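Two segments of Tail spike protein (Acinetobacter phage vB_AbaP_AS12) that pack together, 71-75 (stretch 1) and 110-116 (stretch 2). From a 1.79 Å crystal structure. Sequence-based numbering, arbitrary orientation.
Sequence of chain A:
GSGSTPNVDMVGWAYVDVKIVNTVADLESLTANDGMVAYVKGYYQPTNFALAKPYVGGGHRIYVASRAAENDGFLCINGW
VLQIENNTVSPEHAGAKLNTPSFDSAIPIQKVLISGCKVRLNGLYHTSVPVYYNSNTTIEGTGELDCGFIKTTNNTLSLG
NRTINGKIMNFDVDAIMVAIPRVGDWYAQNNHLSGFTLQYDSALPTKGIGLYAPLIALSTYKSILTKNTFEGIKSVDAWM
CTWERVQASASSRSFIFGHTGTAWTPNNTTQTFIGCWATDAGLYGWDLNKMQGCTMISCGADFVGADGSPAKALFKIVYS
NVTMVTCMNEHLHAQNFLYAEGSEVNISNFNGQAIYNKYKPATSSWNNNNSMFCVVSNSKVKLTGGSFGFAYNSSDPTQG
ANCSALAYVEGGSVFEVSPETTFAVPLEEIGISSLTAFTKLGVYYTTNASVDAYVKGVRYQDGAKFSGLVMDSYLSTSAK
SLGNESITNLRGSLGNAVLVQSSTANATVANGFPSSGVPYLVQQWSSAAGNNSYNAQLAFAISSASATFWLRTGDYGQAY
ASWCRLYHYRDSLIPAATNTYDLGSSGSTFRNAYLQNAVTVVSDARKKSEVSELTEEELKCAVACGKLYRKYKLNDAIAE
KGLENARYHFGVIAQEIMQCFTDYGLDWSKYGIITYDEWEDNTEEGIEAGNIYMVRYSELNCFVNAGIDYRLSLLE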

# COMPACT_ATOMS: atom_id res chain seq x y z
N ASN A 71 14.59 42.71 -31.99
CA ASN A 71 13.23 42.24 -32.21
C ASN A 71 13.25 40.71 -32.13
O ASN A 71 13.64 40.04 -33.08
CB ASN A 71 12.68 42.72 -33.54
CG ASN A 71 11.23 42.33 -33.73
OD1 ASN A 71 10.64 41.70 -32.85
ND2 ASN A 71 10.65 42.69 -34.86
N ASP A 72 12.82 40.18 -30.98
CA ASP A 72 12.68 38.75 -30.81
C ASP A 72 11.24 38.30 -30.95
O ASP A 72 10.93 37.14 -30.66
CB ASP A 72 13.24 38.32 -29.46
CG ASP A 72 12.57 39.03 -28.29
OD1 ASP A 72 11.42 39.51 -28.45
OD2 ASP A 72 13.20 39.11 -27.21
N GLY A 73 10.34 39.18 -31.39
CA GLY A 73 8.95 38.83 -31.57
C GLY A 73 8.20 38.49 -30.30
O GLY A 73 7.08 37.97 -30.38
N PHE A 74 8.78 38.79 -29.14
CA PHE A 74 8.18 38.36 -27.88
C PHE A 74 8.50 39.39 -26.79
O PHE A 74 7.78 40.38 -26.66
CB PHE A 74 8.66 36.94 -27.57
CG PHE A 74 8.26 36.42 -26.22
CD1 PHE A 74 7.09 36.83 -25.60
CD2 PHE A 74 9.07 35.51 -25.56
CE1 PHE A 74 6.74 36.36 -24.35
CE2 PHE A 74 8.73 35.03 -24.31
CZ PHE A 74 7.56 35.46 -23.70
N LEU A 75 9.58 39.21 -26.02
CA LEU A 75 9.81 40.12 -24.90
C LEU A 75 10.32 41.49 -25.32
O LEU A 75 10.16 42.45 -24.55
CB LEU A 75 10.80 39.51 -23.90
CG LEU A 75 10.27 38.29 -23.14
CD1 LEU A 75 11.28 37.86 -22.11
CD2 LEU A 75 8.94 38.55 -22.46
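Stretch 2, residues 110-116: QKVLISG

A short loop can receive the end of a helix with very few contacts when, for example, one aromatic side chain supplies an apolar surface and one backbone carbonyl an anchor for a charged group. The tail spike protein of Acinetobacter phage vB_AbaP_AS12 offers a compact example. Stretch 1, residues 71-75, has no regular secondary structure. Stretch 2 brings the last turn of a helix that begins earlier in the chain and runs through Leu113; Ile114 is the first residue to leave helical backbone angles, and the chain then continues as loop through Ser115 to Gly116. From first to last CA the two stretches advance in broadly the same sense, though one partner is irregular and the packing is best described residue by residue. The backbones stay well apart, the nearest pair of CA atoms being those of Phe74 and Lys111, at 7.6 Å, so side chains span most of the gap. Together the two stretches bury 245 Å².

Along stretch 1, Asn71 makes no contact with the helix end but helps shape the loop: its OD1 accepts a hydrogen bond from Gly73 N at 2.9 Å. Asp72 does likewise one residue later, its OD1 (chi1 in p) accepting from Phe74 N at 2.8 Å. Asp72 meets stretch 2 through its main chain. Lys111 NZ donates a hydrogen bond to Asp72 O at 2.7 Å, the one hydrogen bond between the stretches. The lysine reaches it by extension: chi1 is m, and chi2, chi3 and chi4 are all t, so the aliphatic chain spans the distance from the helix and delivers the ammonium group to the carbonyl.

Gly73 lies beside this anchor, with its CA 4.2 Å from Lys111 NZ. Its phi of 66° by itself favours glycine, and the neighbouring ammonium adds a second constraint, since an ideal CB here would lie only 3.1 Å from Lys111 NZ.

Phe74 is the centre of the apolar contact. Its CA-to-CB bond points toward stretch 2, and with chi1 in t the buried ring meets three residues from the helix and the turn beyond it. Val112 CG1 sits over one face, 3.7 Å from Phe74 CZ and 4.1 Å from the ring centroid, in a CH-pi contact 27° off the ring normal. Ser115 CB approaches the edge, 3.7 Å from Phe74 CE2. Lys111 also adjoins the ring through the base of its side chain, with its CB 4.0 Å from Phe74 CD2, so the same residue contributes both packing and the polar anchor. The turn that presents Ser115 is itself tied to the helix: Ser115 N and Ser115 OG both donate to Val112 O, at 3.2 and 2.8 Å respectively.

Leu75 closes the segment without a direct contact. Its CA-to-CB bond points sideways, and although the end of the side chain comes nearer, Leu75 CD1 remains 5.0 Å from Ser115 CB, the nearest approach.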

# COMPACT_ATOMS: atom_id res chain seq x y z
N GLN A 110 7.92 27.72 -28.50
CA GLN A 110 9.27 27.46 -28.05
C GLN A 110 9.84 28.65 -27.28
O GLN A 110 10.49 28.47 -26.24
CB GLN A 110 10.16 27.10 -29.24
CG GLN A 110 11.50 26.53 -28.83
CD GLN A 110 11.35 25.29 -27.97
OE1 GLN A 110 10.98 24.22 -28.47
NE2 GLN A 110 11.57 25.45 -26.67
N LYS A 111 9.58 29.86 -27.78
CA LYS A 111 10.07 31.06 -27.09
C LYS A 111 9.54 31.15 -25.66
O LYS A 111 10.30 31.50 -24.75
CB LYS A 111 9.69 32.31 -27.88
CG LYS A 111 10.52 32.51 -29.14
CD LYS A 111 10.01 33.66 -29.94
CE LYS A 111 10.85 33.83 -31.20
NZ LYS A 111 10.34 34.92 -32.06
N VAL A 112 8.26 30.86 -25.45
CA VAL A 112 7.75 31.04 -24.08
C VAL A 112 8.22 29.89 -23.19
O VAL A 112 8.44 30.10 -21.99
CB VAL A 112 6.22 31.21 -24.02
CG1 VAL A 112 5.78 32.43 -24.83
CG2 VAL A 112 5.49 29.97 -24.46
N LEU A 113 8.43 28.70 -23.74
CA LEU A 113 8.87 27.58 -22.91
C LEU A 113 10.26 27.78 -22.33
O LEU A 113 10.58 27.19 -21.29
CB LEU A 113 8.85 26.27 -23.71
CG LEU A 113 7.46 25.78 -24.09
CD1 LEU A 113 7.55 24.43 -24.80
CD2 LEU A 113 6.54 25.68 -22.88
N ILE A 114 11.10 28.59 -22.96
CA ILE A 114 12.44 28.83 -22.44
C ILE A 114 12.60 30.26 -21.91
O ILE A 114 13.72 30.72 -21.70
CB ILE A 114 13.52 28.51 -23.48
CG1 ILE A 114 13.38 29.40 -24.72
CG2 ILE A 114 13.43 27.05 -23.83
CD1 ILE A 114 14.55 29.28 -25.70
N SER A 115 11.49 30.96 -21.66
CA SER A 115 11.52 32.35 -21.23
C SER A 115 11.79 32.51 -19.73
O SER A 115 12.11 33.61 -19.28
CB SER A 115 10.18 33.02 -21.52
OG SER A 115 9.17 32.43 -20.72
N GLY A 116 11.60 31.45 -18.95
CA GLY A 116 11.62 31.58 -17.51
C GLY A 116 10.31 31.99 -16.90
O GLY A 116 10.21 32.04 -15.66